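Local coordinates for uncharacterized protein AF0587 (Archaeoglobus fulgidus DSM 4304, PDB 2Q07), which has no established function but, as a PUA-domain member of the archaeosine synthase type 1 family, probably binds RNA in archaeosine-tRNA biosynthesis, at residues K228-G236 against G248-I256; F17-F28 against P68-E76. All coordinates share one frame; numbering follows the deposited sequence.

In the fold
The two contacts lie about 27 Å apart, centre to centre, and share no element. Interaction 2 is buried in the DUF5591 part, its centre about 6 Å from the centre of the chain. It packs helix 16-24 and the turn after it on end strand 70-72 of a five-stranded mixed sheet. Interaction 1 is partly buried, in the C-terminal PUA domain, about 24 Å from that centre. There strand 232-235 pairs with the end strand 249-252. Mostly backbone hydrogen bonds, and one to the D253 carboxylate, carry interaction 1. Aromatic rings carry interaction 2, with no direct hydrogen bond and waters joining the polar groups. The two touch in passing, where Y231 OH packs 4.2 Å from R20 NH2.

Interaction 1 of 2, residues K228-G236 against G248-I256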
loop_
_atom_site.group_PDB
_atom_site.type_symbol
_atom_site.label_atom_id
_atom_site.label_comp_id
_atom_site.label_asym_id
_atom_site.label_seq_id
_atom_site.Cartn_x
_atom_site.Cartn_y
_atom_site.Cartn_z
ATOM N N LYS A 228 14.117 15.736 -8.720
ATOM C CA LYS A 228 12.791 16.259 -9.012
ATOM C C LYS A 228 12.308 17.191 -7.909
ATOM O O LYS A 228 11.161 17.627 -7.905
ATOM C CB LYS A 228 11.813 15.098 -9.209
ATOM C CG LYS A 228 12.273 14.097 -10.257
ATOM C CD LYS A 228 12.578 14.793 -11.576
ATOM C CE LYS A 228 13.067 13.815 -12.635
ATOM N NZ LYS A 228 13.512 14.516 -13.874
ATOM N N ASN A 229 13.207 17.498 -6.982
ATOM C CA ASN A 229 12.923 18.384 -5.866
ATOM C C ASN A 229 11.588 18.122 -5.174
ATOM O O ASN A 229 10.811 19.051 -4.938
ATOM C CB ASN A 229 12.974 19.838 -6.331
ATOM C CG ASN A 229 13.810 20.708 -5.419
ATOM O OD1 ASN A 229 13.529 20.823 -4.226
ATOM N ND2 ASN A 229 14.855 21.322 -5.975
ATOM N N ILE A 230 11.321 16.857 -4.857
ATOM C CA ILE A 230 10.093 16.485 -4.158
ATOM C C ILE A 230 10.433 15.738 -2.864
ATOM O O ILE A 230 11.370 14.933 -2.827
ATOM C CB ILE A 230 9.164 15.616 -5.054
ATOM C CG1 ILE A 230 9.920 14.406 -5.600
ATOM C CG2 ILE A 230 8.626 16.465 -6.209
ATOM C CD1 ILE A 230 9.042 13.459 -6.408
ATOM N N TYR A 231 9.672 16.012 -1.805
ATOM C CA TYR A 231 9.912 15.405 -0.497
ATOM C C TYR A 231 11.339 15.712 -0.058
ATOM O O TYR A 231 11.981 14.924 0.639
ATOM C CB TYR A 231 9.708 13.889 -0.545
ATOM C CG TYR A 231 8.290 13.482 -0.858
ATOM C CD1 TYR A 231 7.927 13.073 -2.144
ATOM C CD2 TYR A 231 7.302 13.532 0.124
ATOM C CE1 TYR A 231 6.609 12.724 -2.442
ATOM C CE2 TYR A 231 5.985 13.189 -0.162
ATOM C CZ TYR A 231 5.644 12.786 -1.449
ATOM O OH TYR A 231 4.340 12.450 -1.740
ATOM N N THR A 232 11.820 16.875 -0.472
ATOM C CA THR A 232 13.169 17.312 -0.160
ATOM C C THR A 232 13.192 18.440 0.859
ATOM O O THR A 232 12.248 19.227 0.970
ATOM C CB THR A 232 13.895 17.781 -1.432
ATOM O OG1 THR A 232 13.046 18.678 -2.161
ATOM C CG2 THR A 232 14.242 16.592 -2.322
ATOM N N VAL A 233 14.285 18.507 1.608
ATOM C CA VAL A 233 14.464 19.536 2.612
ATOM C C VAL A 233 15.921 19.991 2.565
ATOM O O VAL A 233 16.851 19.175 2.627
ATOM C CB VAL A 233 14.106 19.012 4.032
ATOM C CG1 VAL A 233 12.863 18.124 3.969
ATOM C CG2 VAL A 233 15.259 18.256 4.627
ATOM N N GLU A 234 16.116 21.295 2.414
ATOM C CA GLU A 234 17.458 21.857 2.368
ATOM C C GLU A 234 17.866 22.177 3.792
ATOM O O GLU A 234 17.090 22.762 4.540
ATOM C CB GLU A 234 17.476 23.129 1.528
ATOM C CG GLU A 234 18.860 23.725 1.352
ATOM C CD GLU A 234 18.829 25.033 0.589
ATOM O OE1 GLU A 234 18.116 25.105 -0.438
ATOM O OE2 GLU A 234 19.518 25.984 1.013
ATOM N N ILE A 235 19.085 21.800 4.161
ATOM C CA ILE A 235 19.580 22.028 5.507
ATOM C C ILE A 235 20.893 22.826 5.555
ATOM O O ILE A 235 21.546 23.061 4.533
ATOM C CB ILE A 235 19.791 20.679 6.239
ATOM C CG1 ILE A 235 20.917 19.895 5.560
ATOM C CG2 ILE A 235 18.500 19.854 6.206
ATOM C CD1 ILE A 235 21.341 18.657 6.319
ATOM N N GLY A 236 21.277 23.229 6.760
ATOM C CA GLY A 236 22.501 23.989 6.919
ATOM C C GLY A 236 23.723 23.131 6.666
ATOM O O GLY A 236 23.619 21.910 6.535
ATOM N N GLY A 248 17.853 24.020 11.842
ATOM C CA GLY A 248 18.861 23.651 10.860
ATOM C C GLY A 248 18.316 23.491 9.451
ATOM O O GLY A 248 19.070 23.248 8.504
ATOM N N VAL A 249 17.002 23.642 9.315
ATOM C CA VAL A 249 16.323 23.507 8.030
ATOM C C VAL A 249 16.185 24.845 7.312
ATOM O O VAL A 249 15.548 25.762 7.821
ATOM C CB VAL A 249 14.910 22.925 8.222
ATOM C CG1 VAL A 249 14.203 22.813 6.883
ATOM C CG2 VAL A 249 14.993 21.577 8.922
ATOM N N LEU A 250 16.777 24.955 6.127
ATOM C CA LEU A 250 16.691 26.189 5.354
ATOM C C LEU A 250 15.315 26.276 4.693
ATOM O O LEU A 250 14.522 27.173 4.995
ATOM C CB LEU A 250 17.793 26.223 4.293
ATOM C CG LEU A 250 19.222 26.291 4.845
ATOM C CD1 LEU A 250 20.231 25.925 3.767
ATOM C CD2 LEU A 250 19.482 27.688 5.384
ATOM N N ARG A 251 15.037 25.335 3.793
ATOM C CA ARG A 251 13.759 25.284 3.092
ATOM C C ARG A 251 13.256 23.847 3.125
ATOM O O ARG A 251 14.041 22.920 3.310
ATOM C CB ARG A 251 13.924 25.728 1.638
ATOM C CG ARG A 251 14.580 27.082 1.465
ATOM C CD ARG A 251 14.639 27.473 -0.002
ATOM N NE ARG A 251 15.397 28.703 -0.200
ATOM C CZ ARG A 251 15.575 29.293 -1.379
ATOM N NH1 ARG A 251 15.047 28.766 -2.477
ATOM N NH2 ARG A 251 16.291 30.408 -1.459
ATOM N N ALA A 252 11.952 23.662 2.930
ATOM C CA ALA A 252 11.358 22.328 2.945
ATOM C C ALA A 252 10.115 22.241 2.065
ATOM O O ALA A 252 9.387 23.220 1.908
ATOM C CB ALA A 252 11.004 21.935 4.376
ATOM N N ASP A 253 9.873 21.062 1.496
ATOM C CA ASP A 253 8.708 20.848 0.641
ATOM C C ASP A 253 7.465 21.021 1.509
ATOM O O ASP A 253 7.301 20.318 2.505
ATOM C CB ASP A 253 8.736 19.432 0.052
ATOM C CG ASP A 253 7.687 19.221 -1.033
ATOM O OD1 ASP A 253 6.677 19.956 -1.057
ATOM O OD2 ASP A 253 7.873 18.303 -1.859
ATOM N N GLU A 254 6.595 21.954 1.130
ATOM C CA GLU A 254 5.377 22.222 1.890
ATOM C C GLU A 254 4.438 21.024 1.948
ATOM O O GLU A 254 3.610 20.922 2.857
ATOM C CB GLU A 254 4.636 23.431 1.308
ATOM C CG GLU A 254 5.402 24.746 1.417
ATOM C CD GLU A 254 6.284 25.031 0.208
ATOM O OE1 GLU A 254 6.936 24.091 -0.301
ATOM O OE2 GLU A 254 6.335 26.205 -0.228
ATOM N N LYS A 255 4.566 20.120 0.982
ATOM C CA LYS A 255 3.722 18.932 0.932
ATOM C C LYS A 255 4.142 17.887 1.961
ATOM O O LYS A 255 3.410 16.931 2.215
ATOM C CB LYS A 255 3.760 18.301 -0.465
ATOM C CG LYS A 255 2.983 19.060 -1.535
ATOM C CD LYS A 255 3.571 20.439 -1.792
ATOM C CE LYS A 255 2.737 21.221 -2.794
ATOM N NZ LYS A 255 3.227 22.623 -2.918
ATOM N N ILE A 256 5.320 18.070 2.550
ATOM C CA ILE A 256 5.833 17.133 3.547
ATOM C C ILE A 256 4.968 17.071 4.802
ATOM O O ILE A 256 4.636 18.099 5.399
ATOM C CB ILE A 256 7.286 17.491 3.971
ATOM C CG1 ILE A 256 8.254 17.169 2.833
ATOM C CG2 ILE A 256 7.677 16.719 5.214
ATOM C CD1 ILE A 256 9.692 17.503 3.142
#
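Strands 232-235 and 249-252 pair antiparallel: E234 N donates to R251 O (2.8 Å), and G236 N donates to G248 O (2.8 Å). This is an edge pair of the PUA-domain sheet, with a classic beta bulge where two residues, L250 and R251, sit opposite the single E234. L250 N reaches E234 O at 2.7 Å, while the bond from R251 N to the same oxygen is weak. Strand 261-265 lies along the other edge of 232-235. V233, I235, V249 and A252 share one face of the sheet, and M282 packs on V233, V249 and A252. Beyond the strand, I256 CD1 lies 3.3 Å from V233 CG1, a tight contact, with the side chains crossing at about a right angle. E234 lies on the other face. Its OE1 is 4.5 Å from R251 NE but far from the plane of the guanidinium, so no N-H is aimed at it. D253 opens a type I turn and joins it to 228-236. D253 N donates to T232 O at 3.0 Å, and OD1 accepts from K255 N in an Asx turn. D253 OD2 takes Y231 N on its anti lone pair at 2.9 Å, with an N-H...O angle of 161°.

Interaction 2 of 2, residues F17-F28 against P68-E76; sequences FFERALECYKPF and PLVVPREFE
The F75 ring carries A21 CB over the centre of one face, 3.7 Å from the centroid, with Y25 N at its edge. The Y25 ring lies between two prolines: P72 CG is over one face and P27 CG over the opposite one, both offset toward the rim. Water 1 is in the plane at its edge. L69 CD2 sits over a face of F18, while P68 O meets the edge in plane, 3.4 Å from F18 CZ. The same L69 methyl, CD2, also touches F17 CD2 at 3.6 Å. With its CG anti to the backbone N (chi1 172°), F17 sends its ring across to F75, and F17 CZ is 4.0 Å from F75 CB.

Helix 16-24 thus packs on strand 70-72 and the 3-10 turn after it. The axes of helix segment 17-24 and strand 70-72 run 30° apart. H175 meets F75 edge-to-face, and W103 stacks on F18. Replacing F75 by alanine is likely to open a gap beneath A21 CB and leave H175 without its edge-to-face partner.

E74 bends at chi2 (77°) and spreads its carboxylate between two waters. Water 1 bridges E74 OE1 (2.8 Å) and Y25 OH; water 2 bridges E74 OE2 (2.7 Å) and K26 O. Rings and methyls make the direct contact; the E74 carboxylate is linked to Y25 and K26 through water.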
loop_
_atom_site.group_PDB
_atom_site.type_symbol
_atom_site.label_atom_id
_atom_site.label_comp_id
_atom_site.label_asym_id
_atom_site.label_seq_id
_atom_site.Cartn_x
_atom_site.Cartn_y
_atom_site.Cartn_z
ATOM N N PHE A 17 -5.336 7.621 4.339
ATOM C CA PHE A 17 -5.009 6.339 3.734
ATOM C C PHE A 17 -5.965 6.048 2.580
ATOM O O PHE A 17 -5.540 5.719 1.472
ATOM C CB PHE A 17 -5.120 5.224 4.775
ATOM C CG PHE A 17 -4.994 3.843 4.195
ATOM C CD1 PHE A 17 -3.768 3.386 3.708
ATOM C CD2 PHE A 17 -6.110 3.019 4.086
ATOM C CE1 PHE A 17 -3.660 2.132 3.118
ATOM C CE2 PHE A 17 -6.013 1.756 3.494
ATOM C CZ PHE A 17 -4.787 1.312 3.009
ATOM N N PHE A 18 -7.260 6.165 2.860
ATOM C CA PHE A 18 -8.299 5.911 1.871
ATOM C C PHE A 18 -8.148 6.740 0.610
ATOM O O PHE A 18 -8.180 6.211 -0.504
ATOM C CB PHE A 18 -9.675 6.186 2.476
ATOM C CG PHE A 18 -10.278 5.004 3.171
ATOM C CD1 PHE A 18 -10.945 5.161 4.378
ATOM C CD2 PHE A 18 -10.198 3.729 2.607
ATOM C CE1 PHE A 18 -11.526 4.073 5.021
ATOM C CE2 PHE A 18 -10.777 2.635 3.241
ATOM C CZ PHE A 18 -11.443 2.809 4.453
ATOM N N GLU A 19 -7.975 8.040 0.789
ATOM C CA GLU A 19 -7.854 8.945 -0.337
ATOM C C GLU A 19 -6.581 8.772 -1.146
ATOM O O GLU A 19 -6.613 8.817 -2.375
ATOM C CB GLU A 19 -7.995 10.392 0.149
ATOM C CG GLU A 19 -9.440 10.742 0.527
ATOM C CD GLU A 19 -9.628 12.194 0.939
ATOM O OE1 GLU A 19 -10.780 12.679 0.875
ATOM O OE2 GLU A 19 -8.636 12.846 1.333
ATOM N N ARG A 20 -5.464 8.561 -0.460
ATOM C CA ARG A 20 -4.189 8.394 -1.140
ATOM C C ARG A 20 -4.109 7.050 -1.849
ATOM O O ARG A 20 -3.593 6.960 -2.966
ATOM C CB ARG A 20 -3.039 8.542 -0.144
ATOM C CG ARG A 20 -1.661 8.383 -0.747
ATOM C CD ARG A 20 -1.439 9.342 -1.892
ATOM N NE ARG A 20 -0.078 9.249 -2.398
ATOM C CZ ARG A 20 0.409 10.009 -3.372
ATOM N NH1 ARG A 20 -0.357 10.924 -3.953
ATOM N NH2 ARG A 20 1.669 9.862 -3.760
ATOM N N ALA A 21 -4.614 6.004 -1.203
ATOM C CA ALA A 21 -4.582 4.683 -1.814
ATOM C C ALA A 21 -5.472 4.683 -3.050
ATOM O O ALA A 21 -5.137 4.087 -4.066
ATOM C CB ALA A 21 -5.046 3.616 -0.810
ATOM N N LEU A 22 -6.595 5.384 -2.967
ATOM C CA LEU A 22 -7.525 5.454 -4.082
ATOM C C LEU A 22 -6.917 6.132 -5.304
ATOM O O LEU A 22 -7.182 5.731 -6.428
ATOM C CB LEU A 22 -8.806 6.188 -3.666
ATOM C CG LEU A 22 -9.958 6.216 -4.677
ATOM C CD1 LEU A 22 -10.523 4.819 -4.894
ATOM C CD2 LEU A 22 -11.045 7.145 -4.155
ATOM N N GLU A 23 -6.103 7.162 -5.109
ATOM C CA GLU A 23 -5.526 7.811 -6.281
ATOM C C GLU A 23 -4.311 7.067 -6.834
ATOM O O GLU A 23 -3.936 7.264 -7.987
ATOM C CB GLU A 23 -5.188 9.289 -5.995
ATOM C CG GLU A 23 -4.152 9.561 -4.934
ATOM C CD GLU A 23 -3.886 11.061 -4.760
ATOM O OE1 GLU A 23 -3.463 11.714 -5.740
ATOM O OE2 GLU A 23 -4.102 11.589 -3.646
ATOM N N CYS A 24 -3.725 6.185 -6.028
ATOM C CA CYS A 24 -2.553 5.423 -6.460
ATOM C C CYS A 24 -2.892 4.003 -6.921
ATOM O O CYS A 24 -2.034 3.296 -7.450
ATOM C CB CYS A 24 -1.523 5.352 -5.324
ATOM S SG CYS A 24 -0.970 6.976 -4.719
ATOM N N TYR A 25 -4.145 3.605 -6.729
ATOM C CA TYR A 25 -4.614 2.264 -7.075
ATOM C C TYR A 25 -4.624 1.957 -8.569
ATOM O O TYR A 25 -5.359 2.578 -9.327
ATOM C CB TYR A 25 -6.019 2.070 -6.499
ATOM C CG TYR A 25 -6.561 0.665 -6.578
ATOM C CD1 TYR A 25 -5.731 -0.443 -6.376
ATOM C CD2 TYR A 25 -7.914 0.439 -6.813
ATOM C CE1 TYR A 25 -6.241 -1.742 -6.408
ATOM C CE2 TYR A 25 -8.435 -0.849 -6.847
ATOM C CZ TYR A 25 -7.597 -1.935 -6.645
ATOM O OH TYR A 25 -8.113 -3.209 -6.678
ATOM N N LYS A 26 -3.806 1.001 -8.996
ATOM C CA LYS A 26 -3.778 0.634 -10.415
ATOM C C LYS A 26 -3.865 -0.874 -10.627
ATOM O O LYS A 26 -2.876 -1.592 -10.508
ATOM C CB LYS A 26 -2.521 1.192 -11.092
ATOM C CG LYS A 26 -2.329 2.688 -10.861
ATOM C CD LYS A 26 -1.190 3.252 -11.700
ATOM C CE LYS A 26 -0.848 4.675 -11.274
ATOM N NZ LYS A 26 -0.355 4.730 -9.853
ATOM N N PRO A 27 -5.066 -1.369 -10.950
ATOM C CA PRO A 27 -5.326 -2.794 -11.189
ATOM C C PRO A 27 -4.542 -3.366 -12.369
ATOM O O PRO A 27 -4.061 -2.630 -13.231
ATOM C CB PRO A 27 -6.833 -2.829 -11.449
ATOM C CG PRO A 27 -7.343 -1.672 -10.652
ATOM C CD PRO A 27 -6.325 -0.602 -10.960
ATOM N N PHE A 28 -4.415 -4.687 -12.395
ATOM C CA PHE A 28 -3.731 -5.374 -13.481
ATOM C C PHE A 28 -4.689 -6.400 -14.091
ATOM O O PHE A 28 -4.334 -7.125 -15.024
ATOM C CB PHE A 28 -2.474 -6.071 -12.956
ATOM C CG PHE A 28 -2.744 -7.082 -11.875
ATOM C CD1 PHE A 28 -3.197 -8.366 -12.193
ATOM C CD2 PHE A 28 -2.540 -6.758 -10.540
ATOM C CE1 PHE A 28 -3.436 -9.307 -11.196
ATOM C CE2 PHE A 28 -2.776 -7.692 -9.531
ATOM C CZ PHE A 28 -3.223 -8.969 -9.857
ATOM N N PRO A 68 -12.590 -0.348 10.131
ATOM C CA PRO A 68 -13.240 0.459 9.094
ATOM C C PRO A 68 -12.531 0.410 7.745
ATOM O O PRO A 68 -13.024 0.958 6.760
ATOM C CB PRO A 68 -13.192 1.880 9.666
ATOM C CG PRO A 68 -12.534 1.744 11.045
ATOM C CD PRO A 68 -11.730 0.495 10.968
ATOM N N LEU A 69 -11.386 -0.258 7.697
ATOM C CA LEU A 69 -10.604 -0.301 6.474
ATOM C C LEU A 69 -10.946 -1.308 5.386
ATOM O O LEU A 69 -11.204 -2.483 5.639
ATOM C CB LEU A 69 -9.115 -0.446 6.814
ATOM C CG LEU A 69 -8.429 0.748 7.484
ATOM C CD1 LEU A 69 -6.982 0.392 7.772
ATOM C CD2 LEU A 69 -8.501 1.980 6.579
ATOM N N VAL A 70 -10.947 -0.795 4.165
ATOM C CA VAL A 70 -11.154 -1.565 2.957
ATOM C C VAL A 70 -9.733 -1.512 2.407
ATOM O O VAL A 70 -9.188 -0.421 2.231
ATOM C CB VAL A 70 -12.086 -0.844 1.987
ATOM C CG1 VAL A 70 -12.107 -1.591 0.664
ATOM C CG2 VAL A 70 -13.490 -0.737 2.591
ATOM N N VAL A 71 -9.138 -2.665 2.123
ATOM C CA VAL A 71 -7.748 -2.689 1.683
ATOM C C VAL A 71 -7.354 -3.455 0.424
ATOM O O VAL A 71 -7.417 -4.676 0.394
ATOM C CB VAL A 71 -6.845 -3.242 2.817
ATOM C CG1 VAL A 71 -5.379 -3.149 2.418
ATOM C CG2 VAL A 71 -7.107 -2.479 4.108
ATOM N N PRO A 72 -6.953 -2.739 -0.636
ATOM C CA PRO A 72 -6.544 -3.458 -1.837
ATOM C C PRO A 72 -5.285 -4.217 -1.403
ATOM O O PRO A 72 -4.466 -3.691 -0.640
ATOM C CB PRO A 72 -6.227 -2.330 -2.822
ATOM C CG PRO A 72 -7.234 -1.273 -2.432
ATOM C CD PRO A 72 -7.160 -1.305 -0.921
ATOM N N ARG A 73 -5.136 -5.441 -1.870
ATOM C CA ARG A 73 -3.980 -6.247 -1.503
ATOM C C ARG A 73 -2.641 -5.508 -1.648
ATOM O O ARG A 73 -1.705 -5.750 -0.886
ATOM C CB ARG A 73 -3.959 -7.522 -2.341
ATOM C CG ARG A 73 -2.690 -8.355 -2.186
ATOM C CD ARG A 73 -3.026 -9.771 -1.779
ATOM N NE ARG A 73 -3.313 -9.862 -0.356
ATOM C CZ ARG A 73 -4.102 -10.774 0.202
ATOM N NH1 ARG A 73 -4.710 -11.695 -0.538
ATOM N NH2 ARG A 73 -4.265 -10.768 1.514
ATOM N N GLU A 74 -2.568 -4.595 -2.613
ATOM C CA GLU A 74 -1.339 -3.838 -2.877
ATOM C C GLU A 74 -0.909 -2.887 -1.767
ATOM O O GLU A 74 0.241 -2.455 -1.733
ATOM C CB GLU A 74 -1.480 -3.042 -4.175
ATOM C CG GLU A 74 -1.606 -3.893 -5.438
ATOM C CD GLU A 74 -2.985 -4.507 -5.632
ATOM O OE1 GLU A 74 -3.901 -4.257 -4.819
ATOM O OE2 GLU A 74 -3.154 -5.241 -6.618
ATOM N N PHE A 75 -1.825 -2.553 -0.867
ATOM C CA PHE A 75 -1.503 -1.644 0.221
ATOM C C PHE A 75 -1.500 -2.352 1.573
ATOM O O PHE A 75 -1.388 -1.702 2.607
ATOM C CB PHE A 75 -2.517 -0.491 0.267
ATOM C CG PHE A 75 -2.648 0.276 -1.028
ATOM C CD1 PHE A 75 -3.800 0.166 -1.804
ATOM C CD2 PHE A 75 -1.625 1.124 -1.463
ATOM C CE1 PHE A 75 -3.938 0.885 -2.991
ATOM C CE2 PHE A 75 -1.751 1.852 -2.650
ATOM C CZ PHE A 75 -2.914 1.733 -3.417
ATOM N N GLU A 76 -1.603 -3.676 1.577
ATOM C CA GLU A 76 -1.679 -4.398 2.845
ATOM C C GLU A 76 -0.425 -4.362 3.728
ATOM O O GLU A 76 -0.435 -4.895 4.828
ATOM C CB GLU A 76 -2.127 -5.848 2.607
ATOM C CG GLU A 76 -1.021 -6.857 2.444
ATOM C CD GLU A 76 -1.536 -8.292 2.536
ATOM O OE1 GLU A 76 -0.715 -9.189 2.810
ATOM O OE2 GLU A 76 -2.752 -8.527 2.328
HETATM O O HOH W 1 -6.425 -5.107 -5.818
HETATM O O HOH W 2 -2.348 -3.953 -8.838
#